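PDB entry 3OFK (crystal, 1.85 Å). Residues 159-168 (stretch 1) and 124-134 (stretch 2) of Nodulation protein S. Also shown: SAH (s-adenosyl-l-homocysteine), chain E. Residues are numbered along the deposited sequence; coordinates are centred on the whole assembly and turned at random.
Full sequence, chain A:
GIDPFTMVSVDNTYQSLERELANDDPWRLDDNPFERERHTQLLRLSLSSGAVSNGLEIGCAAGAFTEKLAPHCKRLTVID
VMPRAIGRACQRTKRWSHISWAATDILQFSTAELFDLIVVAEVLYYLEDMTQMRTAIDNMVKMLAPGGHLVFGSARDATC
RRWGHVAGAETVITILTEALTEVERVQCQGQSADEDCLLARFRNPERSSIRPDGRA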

ATOM      1  N   THR A 159      -7.423   9.380  12.022  1.00 54.22           N
ATOM      2  CA  THR A 159      -7.012   8.074  12.540  1.00 54.33           C
ATOM      3  C   THR A 159      -5.495   7.992  12.554  1.00 52.61           C
ATOM      4  O   THR A 159      -4.902   7.534  13.526  1.00 53.12           O
ATOM      5  CB  THR A 159      -7.540   6.906  11.685  1.00 53.83           C
ATOM      6  OG1 THR A 159      -8.952   6.739  11.894  1.00 54.31           O
ATOM      7  CG2 THR A 159      -6.801   5.599  12.057  1.00 51.90           C
ATOM      8  N   CYS A 160      -4.881   8.440  11.458  1.00 51.16           N
ATOM      9  CA  CYS A 160      -3.423   8.412  11.320  1.00 49.88           C
ATOM     10  C   CYS A 160      -2.747   9.271  12.384  1.00 51.66           C
ATOM     11  O   CYS A 160      -1.722   8.891  12.925  1.00 51.51           O
ATOM     12  CB  CYS A 160      -3.003   8.856   9.927  1.00 47.47           C
ATOM     13  SG  CYS A 160      -3.206   7.565   8.756  1.00 43.98           S
ATOM     14  N   ARG A 161      -3.342  10.412  12.692  1.00 54.01           N
ATOM     15  CA  ARG A 161      -2.796  11.310  13.701  1.00 56.51           C
ATOM     16  C   ARG A 161      -2.935  10.723  15.108  1.00 58.69           C
ATOM     17  O   ARG A 161      -2.042  10.896  15.942  1.00 59.27           O
ATOM     18  CB  ARG A 161      -3.456  12.686  13.625  1.00 57.86           C
ATOM     19  CG  ARG A 161      -2.951  13.575  12.482  1.00 60.22           C
ATOM     20  CD  ARG A 161      -3.367  15.046  12.706  1.00 67.91           C
ATOM     21  NE  ARG A 161      -4.775  15.171  13.131  1.00 73.64           N
ATOM     22  CZ  ARG A 161      -5.834  15.255  12.314  1.00 72.55           C
ATOM     23  NH1 ARG A 161      -5.685  15.250  10.990  1.00 69.07           N
ATOM     24  NH2 ARG A 161      -7.058  15.352  12.830  1.00 71.12           N
ATOM     25  N   ARG A 162      -4.040  10.021  15.356  1.00 59.85           N
ATOM     26  CA  ARG A 162      -4.230   9.290  16.603  1.00 62.19           C
ATOM     27  C   ARG A 162      -3.187   8.179  16.723  1.00 60.75           C
ATOM     28  O   ARG A 162      -2.761   7.843  17.828  1.00 62.03           O
ATOM     29  CB  ARG A 162      -5.653   8.711  16.685  1.00 64.26           C
ATOM     30  CG  ARG A 162      -6.237   8.702  18.088  1.00 68.71           C
ATOM     31  CD  ARG A 162      -7.714   8.282  18.127  1.00 74.56           C
ATOM     32  NE  ARG A 162      -8.042   7.136  17.263  1.00 76.68           N
ATOM     33  CZ  ARG A 162      -8.665   7.211  16.081  1.00 78.76           C
ATOM     34  NH1 ARG A 162      -9.051   8.381  15.572  1.00 78.33           N
ATOM     35  NH2 ARG A 162      -8.903   6.099  15.389  1.00 77.67           N
ATOM     36  N   TRP A 163      -2.757   7.625  15.586  1.00 57.43           N
ATOM     37  CA  TRP A 163      -1.710   6.604  15.594  1.00 56.37           C
ATOM     38  C   TRP A 163      -0.287   7.164  15.730  1.00 55.21           C
ATOM     39  O   TRP A 163       0.672   6.402  15.677  1.00 55.05           O
ATOM     40  CB  TRP A 163      -1.786   5.724  14.339  1.00 54.53           C
ATOM     41  CG  TRP A 163      -2.974   4.804  14.283  1.00 56.13           C
ATOM     42  CD1 TRP A 163      -3.797   4.426  15.319  1.00 60.85           C
ATOM     43  CD2 TRP A 163      -3.438   4.104  13.129  1.00 55.01           C
ATOM     44  NE1 TRP A 163      -4.757   3.550  14.857  1.00 61.61           N
ATOM     45  CE2 TRP A 163      -4.552   3.335  13.518  1.00 57.00           C
ATOM     46  CE3 TRP A 163      -3.027   4.074  11.785  1.00 54.87           C
ATOM     47  CZ2 TRP A 163      -5.265   2.545  12.619  1.00 57.06           C
ATOM     48  CZ3 TRP A 163      -3.734   3.286  10.895  1.00 52.63           C
ATOM     49  CH2 TRP A 163      -4.848   2.534  11.318  1.00 54.68           C
ATOM     50  N   GLY A 164      -0.151   8.477  15.896  1.00 55.13           N
ATOM     51  CA  GLY A 164       1.156   9.120  15.999  1.00 54.93           C
ATOM     52  C   GLY A 164       1.776   9.536  14.673  1.00 52.50           C
ATOM     53  O   GLY A 164       2.894  10.048  14.650  1.00 52.79           O
ATOM     54  N   HIS A 165       1.070   9.318  13.566  1.00 50.52           N
ATOM     55  CA  HIS A 165       1.618   9.658  12.250  1.00 48.28           C
ATOM     56  C   HIS A 165       1.199  11.053  11.828  1.00 48.21           C
ATOM     57  O   HIS A 165       0.461  11.743  12.544  1.00 50.99           O
ATOM     58  CB  HIS A 165       1.246   8.596  11.210  1.00 46.45           C
ATOM     59  CG  HIS A 165       1.597   7.201  11.630  1.00 48.40           C
ATOM     60  ND1 HIS A 165       2.879   6.822  11.974  1.00 47.88           N
ATOM     61  CD2 HIS A 165       0.824   6.096  11.777  1.00 53.00           C
ATOM     62  CE1 HIS A 165       2.877   5.548  12.324  1.00 54.07           C
ATOM     63  NE2 HIS A 165       1.647   5.080  12.200  1.00 54.17           N
ATOM     64  N   VAL A 166       1.710  11.510  10.689  1.00 46.56           N
ATOM     65  CA  VAL A 166       1.511  12.912  10.293  1.00 46.52           C
ATOM     66  C   VAL A 166       0.244  13.147   9.433  1.00 45.67           C
ATOM     67  O   VAL A 166      -0.476  14.145   9.625  1.00 46.52           O
ATOM     68  CB  VAL A 166       2.776  13.500   9.573  1.00 46.87           C
ATOM     69  CG1 VAL A 166       2.517  14.949   9.171  1.00 46.26           C
ATOM     70  CG2 VAL A 166       4.005  13.432  10.476  1.00 46.99           C
ATOM     71  N   ALA A 167      -0.011  12.258   8.471  1.00 43.55           N
ATOM     72  CA  ALA A 167      -1.170  12.406   7.624  1.00 42.69           C
ATOM     73  C   ALA A 167      -1.595  11.073   6.999  1.00 41.20           C
ATOM     74  O   ALA A 167      -0.791  10.139   6.897  1.00 40.81           O
ATOM     75  CB  ALA A 167      -0.907  13.454   6.555  1.00 42.20           C
ATOM     76  N   GLY A 168      -2.864  11.015   6.585  1.00 41.32           N
ATOM     77  CA  GLY A 168      -3.468   9.824   6.002  1.00 40.81           C
ATOM     78  C   GLY A 168      -4.152  10.109   4.669  1.00 41.20           C
ATOM     79  O   GLY A 168      -3.645  10.912   3.863  1.00 41.57           O
TER
HETATM   80  N   SAH E 217      -0.184  -2.935   1.384  1.00 32.84           N
HETATM   81  CA  SAH E 217      -0.549  -4.053   2.248  1.00 33.52           C
HETATM   82  CB  SAH E 217       0.334  -4.054   3.493  1.00 32.17           C
HETATM   83  CG  SAH E 217       0.212  -2.915   4.493  1.00 34.19           C
HETATM   84  SD  SAH E 217       1.155  -3.146   6.040  1.00 34.45           S
HETATM   85  C   SAH E 217      -2.033  -4.072   2.649  1.00 33.78           C
HETATM   86  O   SAH E 217      -2.754  -3.088   2.476  1.00 33.87           O
HETATM   87  OXT SAH E 217      -2.529  -5.079   3.151  1.00 32.80           O
HETATM   88  C5' SAH E 217       2.483  -1.969   5.620  1.00 33.43           C
HETATM   89  C4' SAH E 217       3.716  -2.500   4.915  1.00 35.23           C
HETATM   90  O4' SAH E 217       4.489  -1.391   4.461  1.00 32.34           O
HETATM   91  C3' SAH E 217       4.627  -3.352   5.798  1.00 32.65           C
HETATM   92  O3' SAH E 217       5.058  -4.511   5.073  1.00 31.55           O
HETATM   93  C2' SAH E 217       5.799  -2.401   6.092  1.00 31.85           C
HETATM   94  O2' SAH E 217       7.003  -3.090   6.325  1.00 32.22           O
HETATM   95  C1' SAH E 217       5.844  -1.610   4.814  1.00 30.19           C
HETATM   96  N9  SAH E 217       6.534  -0.299   4.826  1.00 31.03           N
HETATM   97  C8  SAH E 217       6.501   0.656   5.810  1.00 31.85           C
HETATM   98  N7  SAH E 217       7.227   1.715   5.391  1.00 26.12           N
HETATM   99  C5  SAH E 217       7.716   1.462   4.164  1.00 34.67           C
HETATM  100  C6  SAH E 217       8.472   2.267   3.313  1.00 31.12           C
HETATM  101  N6  SAH E 217       8.903   3.479   3.760  1.00 31.78           N
HETATM  102  N1  SAH E 217       8.831   1.754   2.091  1.00 36.19           N
HETATM  103  C2  SAH E 217       8.392   0.489   1.712  1.00 37.13           C
HETATM  104  N3  SAH E 217       7.610  -0.283   2.566  1.00 32.93           N
HETATM  105  C4  SAH E 217       7.259   0.207   3.776  1.00 31.74           C
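Stretch 2 (124-134) LYYLEDMTQMR

Stretch 1 leaves a helix and stretch 2 leads into one. Residues 159-162 are the end of a helix, closed at Gly164 by a Schellman motif: phi is +88°, and two bonds reach back into the last turn, Gly164 N to Arg161 O (3.1 Å) and His165 N to Cys160 O (2.9 Å). Stretch 2 opens with a 3-10 segment, 124-126, and enters a helix at Met130. Asp129 caps that helix, its OD1 accepting from Gln132 N at 2.9 Å.

The two stretches come nearest at two points, His165 CA to Tyr125 CA (6.0 Å) and Val166 CA to Asp129 CA (6.3 Å); one step along stretch 1 spans four along stretch 2, so there is no residue-by-residue pairing. No direct hydrogen bond joins them. His165 ND1 comes within 3.3 Å of Tyr125 O, but the angle is poor. Water 1 bridges the backbones instead, accepting from Val166 N (2.9 Å) and donating to Tyr125 O (2.7 Å) and Leu127 O (2.8 Å). Water 2 links His165 ND1 (3.0 Å) to Leu127 O (3.1 Å).

Of the 459 Å² buried in total, Tyr125 contributes the largest share. With chi1 at 51° (p), its ring meets three side chains of stretch 1, all obliquely: Cys160 SG is 3.6 Å from Tyr125 CD2, Trp163 CZ3 is 3.6 Å from Tyr125 OH, and His165 CD2 is 3.4 Å from Tyr125 CD1. The His165 and Tyr125 planes differ by 31°, the six-membered Trp163 ring and Tyr125 by 58°.

Farther along, no aromatic ring takes part: methyl groups meet one another or a backbone carbonyl oxygen. Ala167 CB lies 3.5 Å from Met130 CE, and Ala167 O lies 3.7 Å from Met133 CE. Val166 CG2 approaches Glu128 O at 3.4 Å. The 2.5 Å between Val166 CG1 and Met130 CE is a clash in the model and carries no weight as evidence of packing.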

ATOM      1  N   LEU A 124       2.094   4.724   3.360  1.00 35.00           N
ATOM      2  CA  LEU A 124       2.725   6.060   3.271  1.00 35.77           C
ATOM      3  C   LEU A 124       2.722   6.840   4.589  1.00 35.79           C
ATOM      4  O   LEU A 124       3.602   7.674   4.804  1.00 35.64           O
ATOM      5  CB  LEU A 124       2.174   6.910   2.128  1.00 35.96           C
ATOM      6  CG  LEU A 124       2.355   6.474   0.669  1.00 34.93           C
ATOM      7  CD1 LEU A 124       1.627   7.484  -0.282  1.00 33.98           C
ATOM      8  CD2 LEU A 124       3.819   6.365   0.287  1.00 33.27           C
ATOM      9  N   TYR A 125       1.824   6.516   5.517  1.00 35.74           N
ATOM     10  CA  TYR A 125       1.877   7.178   6.823  1.00 36.99           C
ATOM     11  C   TYR A 125       3.048   6.758   7.726  1.00 37.65           C
ATOM     12  O   TYR A 125       3.293   7.390   8.756  1.00 37.22           O
ATOM     13  CB  TYR A 125       0.563   7.049   7.586  1.00 38.56           C
ATOM     14  CG  TYR A 125      -0.033   5.662   7.726  1.00 37.74           C
ATOM     15  CD1 TYR A 125       0.431   4.755   8.673  1.00 44.36           C
ATOM     16  CD2 TYR A 125      -1.117   5.281   6.934  1.00 45.86           C
ATOM     17  CE1 TYR A 125      -0.164   3.485   8.807  1.00 43.77           C
ATOM     18  CE2 TYR A 125      -1.703   4.033   7.065  1.00 44.54           C
ATOM     19  CZ  TYR A 125      -1.227   3.151   7.991  1.00 49.29           C
ATOM     20  OH  TYR A 125      -1.855   1.934   8.094  1.00 62.90           O
ATOM     21  N   TYR A 126       3.788   5.712   7.363  1.00 36.34           N
ATOM     22  CA  TYR A 126       4.980   5.386   8.156  1.00 37.14           C
ATOM     23  C   TYR A 126       6.134   6.367   7.899  1.00 37.08           C
ATOM     24  O   TYR A 126       7.114   6.386   8.606  1.00 38.42           O
ATOM     25  CB  TYR A 126       5.434   3.943   7.897  1.00 37.49           C
ATOM     26  CG  TYR A 126       4.459   2.931   8.450  1.00 35.85           C
ATOM     27  CD1 TYR A 126       4.308   2.761   9.824  1.00 35.61           C
ATOM     28  CD2 TYR A 126       3.682   2.161   7.610  1.00 36.58           C
ATOM     29  CE1 TYR A 126       3.397   1.836  10.350  1.00 40.50           C
ATOM     30  CE2 TYR A 126       2.766   1.261   8.120  1.00 37.02           C
ATOM     31  CZ  TYR A 126       2.635   1.102   9.482  1.00 38.63           C
ATOM     32  OH  TYR A 126       1.724   0.196   9.930  1.00 34.33           O
ATOM     33  N   LEU A 127       6.031   7.186   6.885  1.00 35.23           N
ATOM     34  CA  LEU A 127       7.106   8.140   6.620  1.00 36.43           C
ATOM     35  C   LEU A 127       7.082   9.232   7.708  1.00 38.12           C
ATOM     36  O   LEU A 127       6.056   9.463   8.345  1.00 38.49           O
ATOM     37  CB  LEU A 127       6.955   8.724   5.223  1.00 33.74           C
ATOM     38  CG  LEU A 127       7.174   7.701   4.107  1.00 37.30           C
ATOM     39  CD1 LEU A 127       6.601   8.277   2.810  1.00 30.85           C
ATOM     40  CD2 LEU A 127       8.655   7.334   3.970  1.00 33.53           C
ATOM     41  N   GLU A 128       8.220   9.885   7.927  1.00 40.18           N
ATOM     42  CA  GLU A 128       8.370  10.820   9.041  1.00 42.49           C
ATOM     43  C   GLU A 128       7.703  12.184   8.887  1.00 42.01           C
ATOM     44  O   GLU A 128       7.324  12.793   9.884  1.00 42.75           O
ATOM     45  CB  GLU A 128       9.855  11.076   9.318  1.00 44.95           C
ATOM     46  CG  GLU A 128      10.602   9.845   9.742  1.00 49.96           C
ATOM     47  CD  GLU A 128      12.073  10.139   9.929  1.00 58.75           C
ATOM     48  OE1 GLU A 128      12.837  10.023   8.942  1.00 55.44           O
ATOM     49  OE2 GLU A 128      12.451  10.501  11.066  1.00 65.01           O
ATOM     50  N   ASP A 129       7.617  12.690   7.668  1.00 39.97           N
ATOM     51  CA  ASP A 129       7.042  14.031   7.451  1.00 39.97           C
ATOM     52  C   ASP A 129       6.473  14.168   6.066  1.00 38.81           C
ATOM     53  O   ASP A 129       6.576  13.235   5.255  1.00 36.61           O
ATOM     54  CB  ASP A 129       8.108  15.101   7.724  1.00 42.09           C
ATOM     55  CG  ASP A 129       9.381  14.882   6.917  1.00 41.04           C
ATOM     56  OD1 ASP A 129       9.280  14.746   5.670  1.00 39.21           O
ATOM     57  OD2 ASP A 129      10.464  14.896   7.527  1.00 41.71           O
ATOM     58  N   MET A 130       5.895  15.343   5.788  1.00 40.25           N
ATOM     59  CA  MET A 130       5.250  15.633   4.500  1.00 39.78           C
ATOM     60  C   MET A 130       6.220  15.788   3.334  1.00 39.35           C
ATOM     61  O   MET A 130       5.819  15.639   2.183  1.00 39.21           O
ATOM     62  CB  MET A 130       4.405  16.931   4.578  1.00 41.81           C
ATOM     63  CG  MET A 130       2.919  16.805   4.967  1.00 42.00           C
ATOM     64  SD  MET A 130       2.203  15.168   4.909  1.00 43.39           S
ATOM     65  CE  MET A 130       2.315  14.833   6.642  1.00 52.75           C
ATOM     66  N   THR A 131       7.465  16.163   3.607  1.00 39.93           N
ATOM     67  CA  THR A 131       8.456  16.295   2.544  1.00 40.27           C
ATOM     68  C   THR A 131       8.814  14.905   2.012  1.00 39.14           C
ATOM     69  O   THR A 131       8.868  14.706   0.798  1.00 37.20           O
ATOM     70  CB  THR A 131       9.716  17.036   3.011  1.00 42.69           C
ATOM     71  OG1 THR A 131       9.384  18.363   3.422  1.00 38.05           O
ATOM     72  CG2 THR A 131      10.737  17.118   1.900  1.00 41.21           C
ATOM     73  N   GLN A 132       9.011  13.953   2.920  1.00 39.35           N
ATOM     74  CA  GLN A 132       9.182  12.545   2.533  1.00 40.46           C
ATOM     75  C   GLN A 132       7.974  11.964   1.784  1.00 39.75           C
ATOM     76  O   GLN A 132       8.172  11.231   0.816  1.00 39.68           O
ATOM     77  CB  GLN A 132       9.502  11.664   3.745  1.00 40.16           C
ATOM     78  CG  GLN A 132      10.800  12.011   4.391  1.00 41.59           C
ATOM     79  CD  GLN A 132      11.089  11.186   5.598  1.00 42.15           C
ATOM     80  OE1 GLN A 132      10.446  10.158   5.851  1.00 41.19           O
ATOM     81  NE2 GLN A 132      12.086  11.606   6.340  1.00 42.69           N
ATOM     82  N   MET A 133       6.745  12.287   2.209  1.00 39.70           N
ATOM     83  CA  MET A 133       5.563  11.785   1.488  1.00 40.61           C
ATOM     84  C   MET A 133       5.539  12.274   0.039  1.00 40.73           C
ATOM     85  O   MET A 133       5.354  11.476  -0.871  1.00 40.69           O
ATOM     86  CB  MET A 133       4.264  12.153   2.177  1.00 40.71           C
ATOM     87  CG  MET A 133       4.077  11.487   3.492  1.00 43.97           C
ATOM     88  SD  MET A 133       2.335  11.343   4.007  1.00 46.54           S
ATOM     89  CE  MET A 133       2.642  11.036   5.779  1.00 36.42           C
ATOM     90  N   ARG A 134       5.754  13.570  -0.156  1.00 42.67           N
ATOM     91  CA  ARG A 134       5.859  14.176  -1.479  1.00 43.91           C
ATOM     92  C   ARG A 134       6.959  13.514  -2.305  1.00 44.45           C
ATOM     93  O   ARG A 134       6.765  13.244  -3.487  1.00 45.63           O
ATOM     94  CB  ARG A 134       6.179  15.672  -1.363  1.00 45.81           C
ATOM     95  CG  ARG A 134       5.055  16.496  -0.777  1.00 47.07           C
ATOM     96  CD  ARG A 134       5.141  17.966  -1.184  1.00 52.53           C
ATOM     97  NE  ARG A 134       3.791  18.488  -1.427  1.00 63.33           N
ATOM     98  CZ  ARG A 134       2.937  18.868  -0.472  1.00 66.06           C
ATOM     99  NH1 ARG A 134       1.726  19.307  -0.810  1.00 64.65           N
ATOM    100  NH2 ARG A 134       3.281  18.811   0.821  1.00 65.50           N
TER
HETATM  101  O   HOH W   1       3.319  10.104   8.690  1.00 24.80           O
HETATM  102  O   HOH W   2       5.270   8.416  11.180  1.00 34.15           O